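Local coordinates for protein putative fructosamine-3-kinase (Thermobifida fusca YX, PDB 3F7W) that probably acts as a kinase of the fructosamine kinase family, whose members phosphorylate sugar moieties attached to amines, though its own substrate is not established, at residues A[64-67]-A[68-72]; A[81-84]-A[85-88]; A[139-142]-A[143-147]. All blocks are in the same frame, centred on the assembly; numbering follows the deposited sequence. Where two conformers were deposited one is given.

The three contacts come in series along the chain, each within one short continuous run of residues. Contact 1 closes the C-terminal end of helix 57-68, and contact 2 is the hairpin of strands 79-83 and 86-90 at one side of the five-stranded antiparallel sheet. Their centres lie about 17 Å apart, and they touch where Leu65 CD1 packs on Leu87 CD2 at 4.2 Å, so the helix packs against the sheet, as in the N-terminal lobe of protein-kinase-like folds. Contact 3 opens helix 141-159, in what is probably the helical C-terminal lobe of such a fold, its centre about 23 Å from contact 1's and 31 Å from contact 2's, touching neither.

Contact 1: residues A[64-67]-A[68-72]; sequences GLDW and LGRSF
Leu68 N donates to Gly64 O at 2.9 Å, a sound helical bond at the C-terminal end of helix 57-68. The helix ends just beyond it: the following bond, Gly69 N to Leu65 O at 3.0 Å, is already weak. Here backbone carbonyls run out of amide partners, and Asp66 O accepts a side-chain N-H instead, from Arg70 NE 3.0 Å away with an N-H...O angle of 163°. The bond goes with an arginine side chain folded back over the helix end. The donor stands above the carbonyl plane, whereas the oxygen lies close to the plane of the guanidinium. Asp66 OD2 and Arg70 NH2 add a salt bridge at 2.6 Å, but its hydrogen bond is strongly bent and weak. Carboxylate and guanidinium planes are 43° apart, which excludes a flat, two-pronged pairing. Asp66 chi1 of 175° holds the carboxylate out at the side of the helix, and a bend at chi3 of Arg70 brings the guanidinium round to it. All this holds for the arginine conformer described; a second was also modelled, so the pairing may not be permanent.

On the inner side, Leu68 packs on Met112 of helix 99-114. Arg190 gives Trp67 both a hydrogen bond to its carbonyl and a cation-pi contact with its indole. In the same Arg70 conformer, NH2 lies in plain packing contact, 3.8 Å from Trp67 CA, near the plane of the indole at its edge.

Contact 2: residues A[81-84]-A[85-88]; sequences GWDD and RTLA. With EDO (1,2-ethanediol), chain F.
Gly81 and Ala88 face each other as a hydrogen-bonded pair in an antiparallel beta hairpin: Ala88 N gives a 2.9 Å bond to Gly81 O, and Gly81 N returns one to Ala88 O at 3.2 Å. The strand segments run at 168° to each other. Trp82 and Leu87, the next pair, are non-hydrogen-bonded; their CB and CD1 atoms, respectively, pack at 3.7 Å on the sheet face covered by helix 57-68.

At the turn, Asp83 N bonds to Thr86 O at 2.9 Å, and the Asp83 carboxylate bends over the connection. Its CG sits between the backbone N and carbonyl carbon (chi1 64°), which brings OD1 within 2.8 Å of Arg85 N for a hydrogen bond arriving from above the carboxylate plane. The other oxygen, OD2, receives a water that also bonds to Thr86 OG1, linking the two side chains.

Farther out, Arg8 of helix 3-13 bonds to Thr86 OG1, while Arg85 NH2 reaches the carbonyls of Pro48 and Ala51. On the Trp82 side, a 1,2-ethanediol, probably from the crystallisation liquor, lies at the indole edge, where NE1 donates to its O2 at 3.1 Å.

Contact 3: residues A[139-142]-A[143-147]; sequences STWP and EFYAE
Trp141 and Tyr145 stack one turn apart at the N-terminal start of helix 141-159, and they form the tightly packed side of this helix start. The tyrosine ring and the six-membered ring of the indole make an offset stack, with centroids 4.5 Å apart and planes inclined by 23°. The offset brings Trp141 CZ2 over the tyrosine face toward its rim, 3.3 Å from Tyr145 CG, while Tyr145 CB sits over the indole face in a CH-pi contact. Both side chains leave the helix with CG anti to the backbone N (chi1 -175° for Trp141 and -167° for Tyr145); together with the i, i+4 spacing, this points them the same way. The stack is underpinned by the backbone bond from Tyr145 N to Trp141 O, 2.7 Å long. Around it, His218 meets the indole edge-to-face, and Leu257 and His261 of helix 251-270 fix Tyr145 OH through their backbone atoms. Phe144 makes a looser approach, crossing Trp141 at about a right angle, with its CD2 4.1 Å from Trp141 CD1.

The opposite character appears at Thr140, an exposed residue in the N-cap position whose side chain caps no backbone amide. The opening backbone bond, Phe144 N to Thr140 O, is weak at 3.3 Å. Pro142 lacks an amide hydrogen, which a first-turn residue has no need of; its carbonyl accepts from Ala146 N. Glu143 instead bends back at chi2, and its OE1 accepts the Thr140 OG1 hydroxyl at 2.6 Å from above the carboxylate plane.

Contact 1: residues A[64-67]-A[68-72]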
loop_
_atom_site.group_PDB
_atom_site.type_symbol
_atom_site.label_atom_id
_atom_site.label_comp_id
_atom_site.label_asym_id
_atom_site.label_seq_id
_atom_site.Cartn_x
_atom_site.Cartn_y
_atom_site.Cartn_z
ATOM N N GLY A 64 5.966 1.273 8.993
ATOM C CA GLY A 64 5.493 0.282 8.035
ATOM C C GLY A 64 6.626 -0.193 7.139
ATOM O O GLY A 64 6.739 -1.373 6.884
ATOM N N LEU A 65 7.488 0.726 6.709
ATOM C CA LEU A 65 8.656 0.344 5.907
ATOM C C LEU A 65 9.597 -0.579 6.704
ATOM O O LEU A 65 10.090 -1.591 6.169
ATOM C CB LEU A 65 9.414 1.576 5.411
ATOM C CG LEU A 65 8.837 2.393 4.263
ATOM C CD1 LEU A 65 9.527 3.780 4.109
ATOM C CD2 LEU A 65 8.858 1.605 2.932
ATOM N N ASP A 66 9.823 -0.254 7.978
ATOM C CA ASP A 66 10.712 -1.054 8.814
ATOM C C ASP A 66 10.161 -2.448 9.000
ATOM O O ASP A 66 10.878 -3.440 8.943
ATOM C CB ASP A 66 10.940 -0.366 10.165
ATOM C CG ASP A 66 11.754 -1.210 11.136
ATOM O OD1 ASP A 66 12.950 -1.383 10.908
ATOM O OD2 ASP A 66 11.182 -1.672 12.128
ATOM N N TRP A 67 8.870 -2.517 9.258
ATOM C CA TRP A 67 8.212 -3.768 9.546
ATOM C C TRP A 67 8.079 -4.641 8.305
ATOM O O TRP A 67 8.297 -5.856 8.339
ATOM C CB TRP A 67 6.858 -3.444 10.169
ATOM C CG TRP A 67 6.005 -4.632 10.574
ATOM C CD1 TRP A 67 6.149 -5.413 11.690
ATOM C CD2 TRP A 67 4.813 -5.087 9.917
ATOM N NE1 TRP A 67 5.150 -6.371 11.732
ATOM C CE2 TRP A 67 4.307 -6.178 10.669
ATOM C CE3 TRP A 67 4.122 -4.677 8.771
ATOM C CZ2 TRP A 67 3.136 -6.858 10.307
ATOM C CZ3 TRP A 67 2.981 -5.359 8.405
ATOM C CH2 TRP A 67 2.485 -6.419 9.177
ATOM N N LEU A 68 7.728 -4.040 7.188
ATOM C CA LEU A 68 7.543 -4.768 5.961
ATOM C C LEU A 68 8.852 -5.238 5.348
ATOM O O LEU A 68 8.882 -6.237 4.597
ATOM C CB LEU A 68 6.765 -3.835 5.005
ATOM C CG LEU A 68 6.028 -4.345 3.818
ATOM C CD1 LEU A 68 4.852 -5.273 4.270
ATOM C CD2 LEU A 68 5.573 -3.086 3.021
ATOM N N GLY A 69 9.958 -4.599 5.731
ATOM C CA GLY A 69 11.232 -4.781 5.062
ATOM C C GLY A 69 12.076 -5.948 5.559
ATOM O O GLY A 69 13.168 -6.137 5.082
ATOM N N ARG A 70 11.563 -6.697 6.533
ATOM C CA ARG A 70 12.313 -7.782 7.160
ATOM C C ARG A 70 11.925 -9.122 6.507
ATOM O O ARG A 70 11.340 -10.030 7.128
ATOM C CB ARG A 70 12.102 -7.766 8.678
ATOM C CG ARG A 70 12.435 -6.399 9.310
ATOM C CD ARG A 70 12.230 -6.389 10.807
ATOM N NE ARG A 70 11.472 -5.222 11.255
ATOM C CZ ARG A 70 10.950 -5.079 12.479
ATOM N NH1 ARG A 70 11.124 -6.017 13.412
ATOM N NH2 ARG A 70 10.236 -3.996 12.773
ATOM N N SER A 71 12.183 -9.202 5.212
ATOM C CA SER A 71 12.214 -10.502 4.532
ATOM C C SER A 71 13.367 -10.652 3.565
ATOM O O SER A 71 13.985 -9.667 3.143
ATOM C CB SER A 71 10.891 -10.732 3.815
ATOM O OG SER A 71 10.680 -9.731 2.832
ATOM N N PHE A 72 13.633 -11.901 3.176
ATOM C CA PHE A 72 14.741 -12.209 2.241
ATOM C C PHE A 72 14.455 -11.607 0.871
ATOM O O PHE A 72 13.367 -11.812 0.334
ATOM C CB PHE A 72 14.925 -13.705 2.083
ATOM C CG PHE A 72 16.149 -14.090 1.287
ATOM C CD1 PHE A 72 17.430 -13.909 1.801
ATOM C CD2 PHE A 72 16.019 -14.628 0.028
ATOM C CE1 PHE A 72 18.545 -14.262 1.077
ATOM C CE2 PHE A 72 17.132 -14.978 -0.718
ATOM C CZ PHE A 72 18.404 -14.799 -0.185
#

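Contact 2: residues A[81-84]-A[85-88]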
loop_
_atom_site.group_PDB
_atom_site.type_symbol
_atom_site.label_atom_id
_atom_site.label_comp_id
_atom_site.label_asym_id
_atom_site.label_seq_id
_atom_site.Cartn_x
_atom_site.Cartn_y
_atom_site.Cartn_z
ATOM N N GLY A 81 16.391 7.945 7.636
ATOM C CA GLY A 81 15.999 8.734 8.808
ATOM C C GLY A 81 14.600 9.280 8.669
ATOM O O GLY A 81 14.100 9.451 7.559
ATOM N N TRP A 82 13.967 9.602 9.792
ATOM C CA TRP A 82 12.643 10.181 9.729
ATOM C C TRP A 82 12.248 10.908 11.005
ATOM O O TRP A 82 12.814 10.677 12.089
ATOM C CB TRP A 82 11.623 9.087 9.423
ATOM C CG TRP A 82 11.382 8.165 10.564
ATOM C CD1 TRP A 82 12.148 7.079 10.938
ATOM C CD2 TRP A 82 10.321 8.249 11.507
ATOM N NE1 TRP A 82 11.601 6.483 12.035
ATOM C CE2 TRP A 82 10.484 7.177 12.416
ATOM C CE3 TRP A 82 9.233 9.114 11.668
ATOM C CZ2 TRP A 82 9.590 6.943 13.463
ATOM C CZ3 TRP A 82 8.338 8.883 12.734
ATOM C CH2 TRP A 82 8.536 7.824 13.619
ATOM N N ASP A 83 11.260 11.782 10.854
ATOM C CA ASP A 83 10.538 12.369 11.978
ATOM C C ASP A 83 9.149 12.680 11.482
ATOM O O ASP A 83 8.780 12.263 10.397
ATOM C CB ASP A 83 11.259 13.584 12.555
ATOM C CG ASP A 83 11.357 14.756 11.578
ATOM O OD1 ASP A 83 10.627 14.815 10.571
ATOM O OD2 ASP A 83 12.198 15.617 11.878
ATOM N N ASP A 84 8.343 13.390 12.271
ATOM C CA ASP A 84 6.943 13.606 11.877
ATOM C C ASP A 84 6.810 14.498 10.637
ATOM O O ASP A 84 5.720 14.596 10.078
ATOM C CB ASP A 84 6.131 14.233 13.009
ATOM C CG ASP A 84 5.978 13.317 14.206
ATOM O OD1 ASP A 84 5.905 12.084 14.036
ATOM O OD2 ASP A 84 5.934 13.847 15.330
ATOM N N ARG A 85 7.896 15.157 10.246
ATOM C CA ARG A 85 7.875 16.121 9.102
ATOM C C ARG A 85 8.605 15.613 7.832
ATOM O O ARG A 85 8.459 16.214 6.755
ATOM C CB ARG A 85 8.608 17.423 9.483
ATOM C CG ARG A 85 8.419 17.983 10.882
ATOM C CD ARG A 85 7.025 18.518 11.056
ATOM N NE ARG A 85 6.714 19.537 10.058
ATOM C CZ ARG A 85 5.501 20.038 9.865
ATOM N NH1 ARG A 85 4.459 19.613 10.582
ATOM N NH2 ARG A 85 5.321 20.925 8.930
ATOM N N THR A 86 9.450 14.579 7.991
ATOM C CA THR A 86 10.489 14.242 6.996
ATOM C C THR A 86 10.684 12.723 6.980
ATOM O O THR A 86 10.687 12.067 8.031
ATOM C CB THR A 86 11.820 14.881 7.342
ATOM O OG1 THR A 86 11.620 16.224 7.797
ATOM C CG2 THR A 86 12.795 14.883 6.159
ATOM N N LEU A 87 10.810 12.166 5.789
ATOM C CA LEU A 87 11.116 10.755 5.641
ATOM C C LEU A 87 12.140 10.633 4.505
ATOM O O LEU A 87 11.872 11.070 3.387
ATOM C CB LEU A 87 9.836 9.962 5.353
ATOM C CG LEU A 87 9.934 8.465 5.058
ATOM C CD1 LEU A 87 10.643 7.702 6.171
ATOM C CD2 LEU A 87 8.531 7.848 4.784
ATOM N N ALA A 88 13.324 10.118 4.847
ATOM C CA ALA A 88 14.475 9.962 3.930
ATOM C C ALA A 88 14.747 8.463 3.785
ATOM O O ALA A 88 14.922 7.757 4.799
ATOM C CB ALA A 88 15.716 10.637 4.479
HETATM C C1 EDO F . 13.081 2.648 11.903
HETATM O O1 EDO F . 13.336 3.761 11.043
HETATM C C2 EDO F . 11.822 2.882 12.726
HETATM O O2 EDO F . 12.111 3.937 13.646
HETATM O O HOH W 1 12.610 17.524 10.109
#

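Contact 3: residues A[139-142]-A[143-147]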
loop_
_atom_site.group_PDB
_atom_site.type_symbol
_atom_site.label_atom_id
_atom_site.label_comp_id
_atom_site.label_asym_id
_atom_site.label_seq_id
_atom_site.Cartn_x
_atom_site.Cartn_y
_atom_site.Cartn_z
ATOM N N SER A 139 -8.360 -10.514 15.183
ATOM C CA SER A 139 -7.901 -11.881 15.048
ATOM C C SER A 139 -8.475 -12.600 13.821
ATOM O O SER A 139 -7.953 -13.628 13.422
ATOM C CB SER A 139 -8.259 -12.655 16.328
ATOM O OG SER A 139 -9.659 -12.593 16.558
ATOM N N THR A 140 -9.567 -12.091 13.254
ATOM C CA THR A 140 -10.261 -12.750 12.147
ATOM C C THR A 140 -10.467 -11.768 10.987
ATOM O O THR A 140 -10.758 -10.591 11.200
ATOM C CB THR A 140 -11.619 -13.326 12.613
ATOM O OG1 THR A 140 -12.440 -12.278 13.142
ATOM C CG2 THR A 140 -11.408 -14.386 13.689
ATOM N N TRP A 141 -10.307 -12.251 9.758
ATOM C CA TRP A 141 -10.331 -11.356 8.609
ATOM C C TRP A 141 -11.706 -10.738 8.263
ATOM O O TRP A 141 -11.779 -9.529 8.012
ATOM C CB TRP A 141 -9.679 -12.017 7.381
ATOM C CG TRP A 141 -9.596 -11.072 6.227
ATOM C CD1 TRP A 141 -8.702 -10.091 6.048
ATOM C CD2 TRP A 141 -10.499 -11.008 5.127
ATOM N NE1 TRP A 141 -8.973 -9.395 4.891
ATOM C CE2 TRP A 141 -10.071 -9.949 4.300
ATOM C CE3 TRP A 141 -11.623 -11.746 4.757
ATOM C CZ2 TRP A 141 -10.728 -9.604 3.136
ATOM C CZ3 TRP A 141 -12.285 -11.398 3.595
ATOM C CH2 TRP A 141 -11.819 -10.334 2.787
ATOM N N PRO A 142 -12.787 -11.544 8.218
ATOM C CA PRO A 142 -14.053 -10.937 7.783
ATOM C C PRO A 142 -14.470 -9.734 8.621
ATOM O O PRO A 142 -14.885 -8.717 8.068
ATOM C CB PRO A 142 -15.078 -12.094 7.926
ATOM C CG PRO A 142 -14.249 -13.329 7.811
ATOM C CD PRO A 142 -12.951 -12.980 8.506
ATOM N N GLU A 143 -14.331 -9.839 9.939
ATOM C CA GLU A 143 -14.653 -8.718 10.825
ATOM C C GLU A 143 -13.723 -7.514 10.618
ATOM O O GLU A 143 -14.155 -6.369 10.582
ATOM C CB GLU A 143 -14.574 -9.181 12.282
ATOM C CG GLU A 143 -15.690 -10.140 12.712
ATOM C CD GLU A 143 -15.617 -11.553 12.105
ATOM O OE1 GLU A 143 -14.528 -12.040 11.684
ATOM O OE2 GLU A 143 -16.689 -12.194 12.070
ATOM N N PHE A 144 -12.433 -7.784 10.556
ATOM C CA PHE A 144 -11.462 -6.760 10.261
ATOM C C PHE A 144 -11.782 -6.033 8.942
ATOM O O PHE A 144 -11.794 -4.801 8.878
ATOM C CB PHE A 144 -10.076 -7.413 10.206
ATOM C CG PHE A 144 -9.014 -6.536 9.652
ATOM C CD1 PHE A 144 -8.508 -5.481 10.395
ATOM C CD2 PHE A 144 -8.501 -6.774 8.380
ATOM C CE1 PHE A 144 -7.525 -4.666 9.867
ATOM C CE2 PHE A 144 -7.503 -5.963 7.862
ATOM C CZ PHE A 144 -7.024 -4.915 8.607
ATOM N N TYR A 145 -12.053 -6.797 7.886
ATOM C CA TYR A 145 -12.250 -6.203 6.575
ATOM C C TYR A 145 -13.527 -5.354 6.553
ATOM O O TYR A 145 -13.495 -4.189 6.172
ATOM C CB TYR A 145 -12.326 -7.297 5.527
ATOM C CG TYR A 145 -12.226 -6.809 4.101
ATOM C CD1 TYR A 145 -11.101 -6.127 3.662
ATOM C CD2 TYR A 145 -13.235 -7.070 3.177
ATOM C CE1 TYR A 145 -10.983 -5.706 2.325
ATOM C CE2 TYR A 145 -13.123 -6.660 1.849
ATOM C CZ TYR A 145 -11.995 -5.967 1.429
ATOM O OH TYR A 145 -11.869 -5.541 0.121
ATOM N N ALA A 146 -14.635 -5.936 7.015
ATOM C CA ALA A 146 -15.919 -5.233 7.049
ATOM C C ALA A 146 -15.820 -3.942 7.865
ATOM O O ALA A 146 -16.121 -2.859 7.361
ATOM C CB ALA A 146 -17.031 -6.137 7.575
ATOM N N GLU A 147 -15.340 -4.045 9.096
ATOM C CA GLU A 147 -15.450 -2.958 10.070
ATOM C C GLU A 147 -14.343 -1.905 9.932
ATOM O O GLU A 147 -14.571 -0.719 10.212
ATOM C CB GLU A 147 -15.420 -3.519 11.483
ATOM C CG GLU A 147 -16.553 -4.498 11.781
ATOM C CD GLU A 147 -16.348 -5.270 13.063
ATOM O OE1 GLU A 147 -15.698 -4.748 13.969
ATOM O OE2 GLU A 147 -16.876 -6.390 13.197
#